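Local coordinates for protein endo-1,3-beta-glucanase, family GH16 (Zobellia galactanivorans, PDB 4CTE) that probably hydrolyses internal beta-1,3 linkages of glucans such as laminarin, through the family 16 glycoside hydrolase domain that makes up this chain, at residues E115-S120 with H129-W134; G80-R85 with P96-L101. The protein carries 1 engineered substitution. All coordinates share one frame; numbering follows the deposited sequence.

Contact 1: E115-S120 with H129-W134; sequences EIDIMS and HGTIHW. Engineered in segment 115-120: Ser-120 (natural residue Glu). With GS1 (1-thio-beta-D-glucopyranose), chain C.
Glu-115 and Asp-117 face His-133 and Thr-131 as antiparallel hydrogen-bonded pairs, the strand axes 4.7 Å apart and 173° between directions. Thr-131 N donates to Asp-117 O (3.1 Å), and Asp-117 N returns a bond to Thr-131 O. Past Asp-117 the register slips by one residue in a classic beta bulge, and Ser-120, engineered from glutamate, pairs with His-129. With that glutamate, the sequence fits the family 16 signature, which in relatives carries the catalytic acids. With CG anti to the backbone N (chi1 171°) and the chain extended, Glu-115 runs alongside His-133, carboxylate and ring 40° apart, CD lying 3.7 Å from ring CD2. The reach of a glutamate suits this place: Glu-115 OE2 accepts from O4 of the chain C thioglucose (2.7 Å), though the place of OE2 is doubtful, while OE1 accepts from Trp-110. With an alanine here, Trp-110 NE1 and the sugar hydroxyl would probably lose their acceptor. Asp-117, shorter, sends OD2 to the edge of the His-133 ring in its plane, 3.1 Å from NE2; one water joins OD2, Ser-120 OG and Thr-131 OG1. Behind the acids, Ile-116 and Ile-132 pack on Phe-192. Strand 94-102 flanks 115-120, and strand 141-149 borders 129-134.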
ATOM      1  N   GLU A 115      -3.829   9.682  -3.547  1.00 33.60           N
ATOM      2  CA  GLU A 115      -3.268   8.397  -3.195  1.00 35.77           C
ATOM      3  C   GLU A 115      -1.969   8.629  -2.490  1.00 34.46           C
ATOM      4  O   GLU A 115      -1.142   9.393  -2.982  1.00 39.44           O
ATOM      5  CB  GLU A 115      -3.054   7.526  -4.468  1.00 34.67           C
ATOM      6  CG  GLU A 115      -2.262   6.254  -4.214  1.00 37.27           C
ATOM      7  CD  GLU A 115      -2.080   5.336  -5.409  1.00 36.75           C
ATOM      8  OE1 GLU A 115      -2.790   5.442  -6.433  1.00 40.90           O
ATOM      9  OE2 GLU A 115      -1.219   4.456  -5.287  1.00 36.01           O
ATOM     10  N   ILE A 116      -1.811   7.974  -1.335  1.00 34.75           N
ATOM     11  CA  ILE A 116      -0.559   7.997  -0.574  1.00 36.17           C
ATOM     12  C   ILE A 116       0.028   6.566  -0.511  1.00 33.77           C
ATOM     13  O   ILE A 116      -0.480   5.681   0.226  1.00 32.57           O
ATOM     14  CB  ILE A 116      -0.683   8.587   0.878  1.00 34.94           C
ATOM     15  CG1 ILE A 116      -1.357   9.978   0.896  1.00 35.99           C
ATOM     16  CG2 ILE A 116       0.704   8.586   1.567  1.00 31.92           C
ATOM     17  CD1 ILE A 116      -1.723  10.429   2.294  1.00 36.19           C
ATOM     18  N   ASP A 117       1.089   6.365  -1.271  1.00 31.65           N
ATOM     19  CA  ASP A 117       1.864   5.105  -1.261  1.00 34.51           C
ATOM     20  C   ASP A 117       2.892   5.257  -0.157  1.00 35.26           C
ATOM     21  O   ASP A 117       3.903   5.982  -0.334  1.00 39.76           O
ATOM     22  CB  ASP A 117       2.518   4.819  -2.631  1.00 34.38           C
ATOM     23  CG  ASP A 117       1.498   4.762  -3.755  1.00 38.01           C
ATOM     24  OD1 ASP A 117       0.328   4.380  -3.518  1.00 38.86           O
ATOM     25  OD2 ASP A 117       1.848   5.105  -4.901  1.00 46.28           O
ATOM     26  N   ILE A 118       2.638   4.622   0.980  1.00 34.66           N
ATOM     27  CA  ILE A 118       3.555   4.706   2.127  1.00 35.77           C
ATOM     28  C   ILE A 118       4.803   3.897   1.808  1.00 38.32           C
ATOM     29  O   ILE A 118       5.948   4.385   1.995  1.00 38.88           O
ATOM     30  CB  ILE A 118       2.885   4.282   3.467  1.00 35.89           C
ATOM     31  CG1 ILE A 118       1.636   5.174   3.733  1.00 34.10           C
ATOM     32  CG2 ILE A 118       3.904   4.323   4.606  1.00 35.46           C
ATOM     33  CD1 ILE A 118       0.732   4.748   4.867  1.00 34.58           C
ATOM     34  N   MET A 119       4.567   2.690   1.294  1.00 35.30           N
ATOM     35  CA  MET A 119       5.632   1.813   0.854  1.00 33.33           C
ATOM     36  C   MET A 119       5.179   1.065  -0.364  1.00 32.88           C
ATOM     37  O   MET A 119       4.081   0.474  -0.350  1.00 33.07           O
ATOM     38  CB  MET A 119       6.009   0.809   1.963  1.00 31.23           C
ATOM     39  CG  MET A 119       7.128  -0.185   1.640  1.00 34.90           C
ATOM     40  SD  MET A 119       6.712  -1.568   0.535  1.00 34.15           S
ATOM     41  CE  MET A 119       5.534  -2.532   1.511  1.00 32.82           C
ATOM     42  N   SER A 120       6.017   1.080  -1.400  1.00 31.24           N
ATOM     43  CA  SER A 120       5.872   0.102  -2.505  1.00 32.73           C
ATOM     44  C   SER A 120       7.276  -0.348  -2.903  1.00 30.52           C
ATOM     45  O   SER A 120       8.287   0.361  -2.678  1.00 31.37           O
ATOM     46  CB  SER A 120       5.067   0.630  -3.687  1.00 36.81           C
ATOM     47  OG  SER A 120       5.724   1.755  -4.237  1.00 40.56           O
ATOM     48  N   HIS A 129       9.717   2.722  -2.272  1.00 32.90           N
ATOM     49  CA  HIS A 129       9.263   4.033  -2.762  1.00 36.50           C
ATOM     50  C   HIS A 129       8.249   4.604  -1.873  1.00 37.82           C
ATOM     51  O   HIS A 129       7.581   3.869  -1.155  1.00 38.11           O
ATOM     52  CB  HIS A 129       8.722   3.882  -4.197  1.00 28.36           C
ATOM     53  CG  HIS A 129       9.782   3.499  -5.153  1.00 38.63           C
ATOM     54  ND1 HIS A 129      10.270   2.236  -5.235  1.00 41.32           N
ATOM     55  CD2 HIS A 129      10.524   4.260  -6.025  1.00 43.19           C
ATOM     56  CE1 HIS A 129      11.246   2.191  -6.121  1.00 36.18           C
ATOM     57  NE2 HIS A 129      11.410   3.436  -6.619  1.00 46.41           N
ATOM     58  N   GLY A 130       8.136   5.927  -1.931  1.00 41.03           N
ATOM     59  CA  GLY A 130       7.154   6.717  -1.195  1.00 41.96           C
ATOM     60  C   GLY A 130       6.627   7.708  -2.221  1.00 44.18           C
ATOM     61  O   GLY A 130       7.407   8.495  -2.793  1.00 46.98           O
ATOM     62  N   THR A 131       5.313   7.695  -2.440  1.00 36.22           N
ATOM     63  CA  THR A 131       4.736   8.425  -3.549  1.00 39.82           C
ATOM     64  C   THR A 131       3.343   8.916  -3.312  1.00 40.03           C
ATOM     65  O   THR A 131       2.597   8.332  -2.535  1.00 39.31           O
ATOM     66  CB  THR A 131       4.658   7.476  -4.802  1.00 43.57           C
ATOM     67  OG1 THR A 131       5.756   6.557  -4.808  1.00 45.46           O
ATOM     68  CG2 THR A 131       4.669   8.259  -6.117  1.00 45.53           C
ATOM     69  N   ILE A 132       3.009  10.029  -3.959  1.00 39.49           N
ATOM     70  CA  ILE A 132       1.622  10.505  -4.000  1.00 42.55           C
ATOM     71  C   ILE A 132       1.175  10.567  -5.454  1.00 38.40           C
ATOM     72  O   ILE A 132       2.002  10.787  -6.353  1.00 41.00           O
ATOM     73  CB  ILE A 132       1.350  11.874  -3.273  1.00 42.74           C
ATOM     74  CG1 ILE A 132       2.286  13.028  -3.755  1.00 47.94           C
ATOM     75  CG2 ILE A 132       1.375  11.679  -1.764  1.00 41.60           C
ATOM     76  CD1 ILE A 132       1.817  14.421  -3.347  1.00 43.87           C
ATOM     77  N   HIS A 133      -0.105  10.312  -5.681  1.00 38.86           N
ATOM     78  CA  HIS A 133      -0.714  10.495  -6.995  1.00 42.02           C
ATOM     79  C   HIS A 133      -1.919  11.355  -6.782  1.00 44.80           C
ATOM     80  O   HIS A 133      -2.628  11.165  -5.781  1.00 44.34           O
ATOM     81  CB  HIS A 133      -1.098   9.177  -7.647  1.00 42.33           C
ATOM     82  CG  HIS A 133       0.056   8.226  -7.831  1.00 46.37           C
ATOM     83  ND1 HIS A 133       0.725   8.111  -8.999  1.00 51.27           N
ATOM     84  CD2 HIS A 133       0.662   7.335  -6.937  1.00 42.92           C
ATOM     85  CE1 HIS A 133       1.715   7.203  -8.855  1.00 46.58           C
ATOM     86  NE2 HIS A 133       1.667   6.725  -7.593  1.00 45.50           N
ATOM     87  N   TRP A 134      -2.160  12.310  -7.685  1.00 44.52           N
ATOM     88  CA  TRP A 134      -3.337  13.218  -7.590  1.00 46.56           C
ATOM     89  C   TRP A 134      -3.702  13.825  -8.940  1.00 50.40           C
ATOM     90  O   TRP A 134      -3.090  13.499  -9.950  1.00 49.34           O
ATOM     91  CB  TRP A 134      -3.124  14.279  -6.499  1.00 41.89           C
ATOM     92  CG  TRP A 134      -2.208  15.421  -6.847  1.00 52.63           C
ATOM     93  CD1 TRP A 134      -2.575  16.737  -7.138  1.00 54.64           C
ATOM     94  CD2 TRP A 134      -0.732  15.397  -6.976  1.00 55.44           C
ATOM     95  NE1 TRP A 134      -1.467  17.509  -7.409  1.00 55.87           N
ATOM     96  CE2 TRP A 134      -0.331  16.778  -7.321  1.00 56.13           C
ATOM     97  CE3 TRP A 134       0.265  14.418  -6.822  1.00 56.73           C
ATOM     98  CZ2 TRP A 134       1.011  17.136  -7.520  1.00 60.28           C
ATOM     99  CZ3 TRP A 134       1.623  14.797  -7.018  1.00 53.66           C
ATOM    100  CH2 TRP A 134       1.981  16.121  -7.363  1.00 58.73           C
TER
HETATM  101  C1  GS1 C   1       1.543   3.033  -8.580  0.50 35.20           C
HETATM  102  S1  GS1 C   1       2.795   2.766  -9.792  0.50 57.86           S
HETATM  103  C2  GS1 C   1       0.199   2.967  -9.278  0.50 31.86           C
HETATM  104  O2  GS1 C   1      -0.026   3.972 -10.270  0.50 39.10           O
HETATM  105  C3  GS1 C   1      -0.720   3.289  -8.172  0.50 31.57           C
HETATM  106  C4  GS1 C   1      -0.632   2.054  -7.356  0.50 29.93           C
HETATM  107  O4  GS1 C   1      -1.787   2.107  -6.566  0.50 36.70           O
HETATM  108  C5  GS1 C   1       0.648   2.238  -6.575  0.50 30.81           C
HETATM  109  O5  GS1 C   1       1.668   2.021  -7.564  0.50 37.04           O
HETATM  110  C6  GS1 C   1       0.719   1.335  -5.342  0.50 31.52           C
HETATM  111  O6  GS1 C   1       2.079   0.940  -5.226  0.50 36.28           O
HETATM  112  O   HOH W   1       4.624   3.926  -5.247  1.00 55.77           O

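Contact 2: G80-R85 with P96-L101; sequences GKIEAR and PAFWML. With GS1 (1-thio-beta-D-glucopyranose), chain C; GS1 (1-thio-beta-D-glucopyranose), chain B.
Ala-84 lays its methyl over one face of the Phe-98 ring, a CH-pi contact with CB 3.7 Å from the centroid and 22° off the ring normal. The small alanine lets the flat ring come up close to strand 80-85; Phe-98 CZ also approaches the backbone, 3.6 Å from Glu-83 O. Ile-82 crosses the same phenylalanine obliquely, its CG2 branch 3.9 Å from CZ, while the other branch meets Met-100 tip to tip, CD1 to SD at 3.7 Å. A bend at the last torsion of Met-100 (chi3 77°) turns its methyl so that CE, too, packs on CD1. All four belong to the hydrophobic interior between the two facing sheets of the beta-jelly roll, the concanavalin-like sandwich of family 16; the segment axes pass 8.8 Å apart, too far for backbone pairing. Ile-118 joins this interior, touching both Ile-82 and Phe-98. Trp-99 points the opposite way from Phe-98 and Met-100, into the groove holding the thioglucoses, probably the substrate cleft, where thioglucose O4 of chain C stands over its indole face, 3.0 Å from CZ3. Asn-201 accepts from the indole NE1. Arg-85 forms a salt bridge with Asp-225, a calcium-binding residue.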
ATOM      1  N   GLY A  80      -2.169  12.026  10.245  1.00 42.07           N
ATOM      2  CA  GLY A  80      -1.672  11.094  11.228  1.00 40.24           C
ATOM      3  C   GLY A  80      -0.322  10.489  10.893  1.00 40.37           C
ATOM      4  O   GLY A  80       0.260  10.811   9.853  1.00 44.51           O
ATOM      5  N   LYS A  81       0.195   9.706  11.847  1.00 40.99           N
ATOM      6  CA  LYS A  81       1.378   8.891  11.670  1.00 41.40           C
ATOM      7  C   LYS A  81       0.774   7.508  11.398  1.00 39.45           C
ATOM      8  O   LYS A  81       0.212   6.876  12.295  1.00 41.84           O
ATOM      9  CB  LYS A  81       2.307   8.885  12.881  1.00 44.55           C
ATOM     10  CG  LYS A  81       3.623   8.117  12.683  1.00 52.01           C
ATOM     11  CD  LYS A  81       4.281   7.864  14.036  1.00 61.74           C
ATOM     12  CE  LYS A  81       5.768   7.640  13.897  1.00 64.05           C
ATOM     13  NZ  LYS A  81       6.423   7.142  15.145  1.00 69.51           N
ATOM     14  N   ILE A  82       0.885   7.084  10.146  1.00 37.79           N
ATOM     15  CA  ILE A  82       0.313   5.842   9.643  1.00 35.74           C
ATOM     16  C   ILE A  82       1.505   4.976   9.323  1.00 38.66           C
ATOM     17  O   ILE A  82       2.306   5.308   8.436  1.00 39.93           O
ATOM     18  CB  ILE A  82      -0.570   6.102   8.420  1.00 35.82           C
ATOM     19  CG1 ILE A  82      -1.697   7.076   8.817  1.00 40.28           C
ATOM     20  CG2 ILE A  82      -1.135   4.781   7.910  1.00 30.87           C
ATOM     21  CD1 ILE A  82      -1.810   8.288   7.922  1.00 45.48           C
ATOM     22  N   GLU A  83       1.576   3.856  10.022  1.00 34.46           N
ATOM     23  CA  GLU A  83       2.731   3.007   9.978  1.00 39.24           C
ATOM     24  C   GLU A  83       2.367   1.544   9.891  1.00 39.53           C
ATOM     25  O   GLU A  83       1.235   1.155  10.216  1.00 38.38           O
ATOM     26  CB  GLU A  83       3.570   3.254  11.240  1.00 41.27           C
ATOM     27  CG  GLU A  83       3.025   2.722  12.560  1.00 41.24           C
ATOM     28  CD  GLU A  83       4.003   2.889  13.700  1.00 42.02           C
ATOM     29  OE1 GLU A  83       4.831   3.811  13.659  1.00 48.20           O
ATOM     30  OE2 GLU A  83       3.925   2.093  14.655  1.00 48.77           O
ATOM     31  N   ALA A  84       3.319   0.743   9.431  1.00 36.18           N
ATOM     32  CA  ALA A  84       3.174  -0.713   9.445  1.00 33.86           C
ATOM     33  C   ALA A  84       4.538  -1.339   9.535  1.00 35.71           C
ATOM     34  O   ALA A  84       5.493  -0.813   8.926  1.00 36.67           O
ATOM     35  CB  ALA A  84       2.416  -1.254   8.217  1.00 30.33           C
ATOM     36  N   ARG A  85       4.624  -2.449  10.281  1.00 32.70           N
ATOM     37  CA  ARG A  85       5.848  -3.224  10.411  1.00 31.86           C
ATOM     38  C   ARG A  85       5.729  -4.412   9.454  1.00 33.97           C
ATOM     39  O   ARG A  85       4.979  -5.391   9.705  1.00 32.73           O
ATOM     40  CB  ARG A  85       6.048  -3.664  11.851  1.00 34.98           C
ATOM     41  CG  ARG A  85       7.291  -4.463  12.064  1.00 35.95           C
ATOM     42  CD  ARG A  85       7.647  -4.433  13.544  1.00 39.06           C
ATOM     43  NE  ARG A  85       8.984  -4.995  13.728  1.00 42.66           N
ATOM     44  CZ  ARG A  85       9.247  -6.249  14.098  1.00 42.43           C
ATOM     45  NH1 ARG A  85       8.249  -7.115  14.391  1.00 40.45           N
ATOM     46  NH2 ARG A  85      10.523  -6.619  14.214  1.00 37.54           N
ATOM     47  N   PRO A  96       4.628  -5.664  -3.705  1.00 25.24           N
ATOM     48  CA  PRO A  96       3.865  -5.355  -2.499  1.00 25.94           C
ATOM     49  C   PRO A  96       3.632  -3.837  -2.327  1.00 27.76           C
ATOM     50  O   PRO A  96       4.429  -3.003  -2.847  1.00 26.23           O
ATOM     51  CB  PRO A  96       4.768  -5.864  -1.417  1.00 26.49           C
ATOM     52  CG  PRO A  96       6.162  -5.551  -1.976  1.00 27.05           C
ATOM     53  CD  PRO A  96       6.027  -6.009  -3.388  1.00 26.47           C
ATOM     54  N   ALA A  97       2.579  -3.483  -1.582  1.00 25.49           N
ATOM     55  CA  ALA A  97       2.291  -2.059  -1.324  1.00 26.00           C
ATOM     56  C   ALA A  97       1.498  -1.893  -0.058  1.00 27.82           C
ATOM     57  O   ALA A  97       0.699  -2.753   0.281  1.00 30.82           O
ATOM     58  CB  ALA A  97       1.545  -1.403  -2.488  1.00 27.33           C
ATOM     59  N   PHE A  98       1.749  -0.779   0.625  1.00 29.39           N
ATOM     60  CA  PHE A  98       1.073  -0.329   1.850  1.00 28.00           C
ATOM     61  C   PHE A  98       0.753   1.111   1.521  1.00 30.26           C
ATOM     62  O   PHE A  98       1.678   1.967   1.400  1.00 34.83           O
ATOM     63  CB  PHE A  98       1.993  -0.444   3.035  1.00 27.00           C
ATOM     64  CG  PHE A  98       1.508   0.281   4.291  1.00 30.02           C
ATOM     65  CD1 PHE A  98       0.155   0.206   4.735  1.00 30.26           C
ATOM     66  CD2 PHE A  98       2.447   0.943   5.103  1.00 30.85           C
ATOM     67  CE1 PHE A  98      -0.241   0.859   5.938  1.00 32.71           C
ATOM     68  CE2 PHE A  98       2.064   1.597   6.278  1.00 31.31           C
ATOM     69  CZ  PHE A  98       0.714   1.547   6.715  1.00 32.43           C
ATOM     70  N   TRP A  99      -0.539   1.386   1.357  1.00 27.64           N
ATOM     71  CA  TRP A  99      -0.938   2.640   0.777  1.00 31.46           C
ATOM     72  C   TRP A  99      -2.302   3.093   1.201  1.00 31.01           C
ATOM     73  O   TRP A  99      -2.960   2.415   1.993  1.00 33.90           O
ATOM     74  CB  TRP A  99      -0.812   2.509  -0.759  1.00 32.56           C
ATOM     75  CG  TRP A  99      -1.563   1.381  -1.405  1.00 30.87           C
ATOM     76  CD1 TRP A  99      -1.437   0.006  -1.167  1.00 26.59           C
ATOM     77  CD2 TRP A  99      -2.460   1.498  -2.563  1.00 32.03           C
ATOM     78  NE1 TRP A  99      -2.212  -0.713  -2.049  1.00 25.88           N
ATOM     79  CE2 TRP A  99      -2.868   0.130  -2.907  1.00 29.33           C
ATOM     80  CE3 TRP A  99      -2.964   2.586  -3.325  1.00 34.34           C
ATOM     81  CZ2 TRP A  99      -3.735  -0.132  -3.965  1.00 27.92           C
ATOM     82  CZ3 TRP A  99      -3.852   2.312  -4.389  1.00 30.37           C
ATOM     83  CH2 TRP A  99      -4.231   0.975  -4.692  1.00 31.43           C
ATOM     84  N   MET A 100      -2.707   4.261   0.701  1.00 33.15           N
ATOM     85  CA  MET A 100      -3.956   4.907   1.096  1.00 32.45           C
ATOM     86  C   MET A 100      -4.602   5.565  -0.090  1.00 33.63           C
ATOM     87  O   MET A 100      -3.902   6.047  -0.980  1.00 36.41           O
ATOM     88  CB  MET A 100      -3.696   5.964   2.183  1.00 31.93           C
ATOM     89  CG  MET A 100      -2.891   5.460   3.384  1.00 34.06           C
ATOM     90  SD  MET A 100      -2.716   6.691   4.671  1.00 40.68           S
ATOM     91  CE  MET A 100      -4.347   6.650   5.464  1.00 37.60           C
ATOM     92  N   LEU A 101      -5.928   5.569  -0.081  1.00 33.11           N
ATOM     93  CA  LEU A 101      -6.745   6.204  -1.099  1.00 33.68           C
ATOM     94  C   LEU A 101      -7.783   7.050  -0.441  1.00 33.46           C
ATOM     95  O   LEU A 101      -8.285   6.679   0.623  1.00 34.73           O
ATOM     96  CB  LEU A 101      -7.441   5.165  -1.963  1.00 31.75           C
ATOM     97  CG  LEU A 101      -6.599   4.409  -2.991  1.00 31.25           C
ATOM     98  CD1 LEU A 101      -7.442   3.257  -3.560  1.00 29.76           C
ATOM     99  CD2 LEU A 101      -6.090   5.326  -4.112  1.00 34.01           C
TER
HETATM  100  C1  GS1 C   1       1.543   3.033  -8.580  0.50 35.20           C
HETATM  101  S1  GS1 C   1       2.795   2.766  -9.792  0.50 57.86           S
HETATM  102  C2  GS1 C   1       0.199   2.967  -9.278  0.50 31.86           C
HETATM  103  O2  GS1 C   1      -0.026   3.972 -10.270  0.50 39.10           O
HETATM  104  C3  GS1 C   1      -0.720   3.289  -8.172  0.50 31.57           C
HETATM  105  C4  GS1 C   1      -0.632   2.054  -7.356  0.50 29.93           C
HETATM  106  O4  GS1 C   1      -1.787   2.107  -6.566  0.50 36.70           O
HETATM  107  C5  GS1 C   1       0.648   2.238  -6.575  0.50 30.81           C
HETATM  108  O5  GS1 C   1       1.668   2.021  -7.564  0.50 37.04           O
HETATM  109  C6  GS1 C   1       0.719   1.335  -5.342  0.50 31.52           C
HETATM  110  O6  GS1 C   1       2.079   0.940  -5.226  0.50 36.28           O
HETATM  111  C1  GS1 B   2      -3.654   2.884  -9.312  1.00 42.55           C
HETATM  112  S1  GS1 B   2      -2.001   2.424  -8.810  0.50 45.24           S
HETATM  113  C2  GS1 B   2      -3.978   2.556 -10.796  1.00 43.38           C
HETATM  114  O2  GS1 B   2      -3.037   3.186 -11.664  1.00 48.99           O
HETATM  115  C3  GS1 B   2      -5.412   3.078 -11.057  1.00 45.96           C
HETATM  116  O3  GS1 B   2      -5.827   2.925 -12.466  1.00 52.57           O
HETATM  117  C4  GS1 B   2      -6.421   2.512  -9.968  1.00 46.30           C
HETATM  118  O4  GS1 B   2      -7.709   3.087 -10.158  1.00 57.69           O
HETATM  119  C5  GS1 B   2      -5.935   2.774  -8.505  1.00 45.14           C
HETATM  120  O5  GS1 B   2      -4.574   2.259  -8.362  1.00 45.15           O
HETATM  121  C6  GS1 B   2      -6.846   2.282  -7.348  1.00 38.56           C
HETATM  122  O6  GS1 B   2      -6.894   0.851  -7.281  1.00 45.55           O

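Overall arrangement
Both contacts are buried, yet they bind the fold in different ways. Contact 1 joins neighbouring strands of one sheet, with backbone hydrogen bonds and a row of polar side chains turned to the cleft and its sugar; contact 2 joins facing sheets mainly through apolar side chains, without backbone pairing. Strand 94-102 connects them: it pairs with segment 115-120 through Ile-116 O to Met-100 N (2.7 Å) and Met-119 O to Phe-98 N (2.8 Å), both probable hydrogen bonds. Its residues serve two surfaces, Phe-98 and Met-100 filling the sandwich interior while Trp-99 meets Glu-115 beside the same thioglucose. Segment 115-120, with its bulge, likewise contributes to both the cleft and the interior.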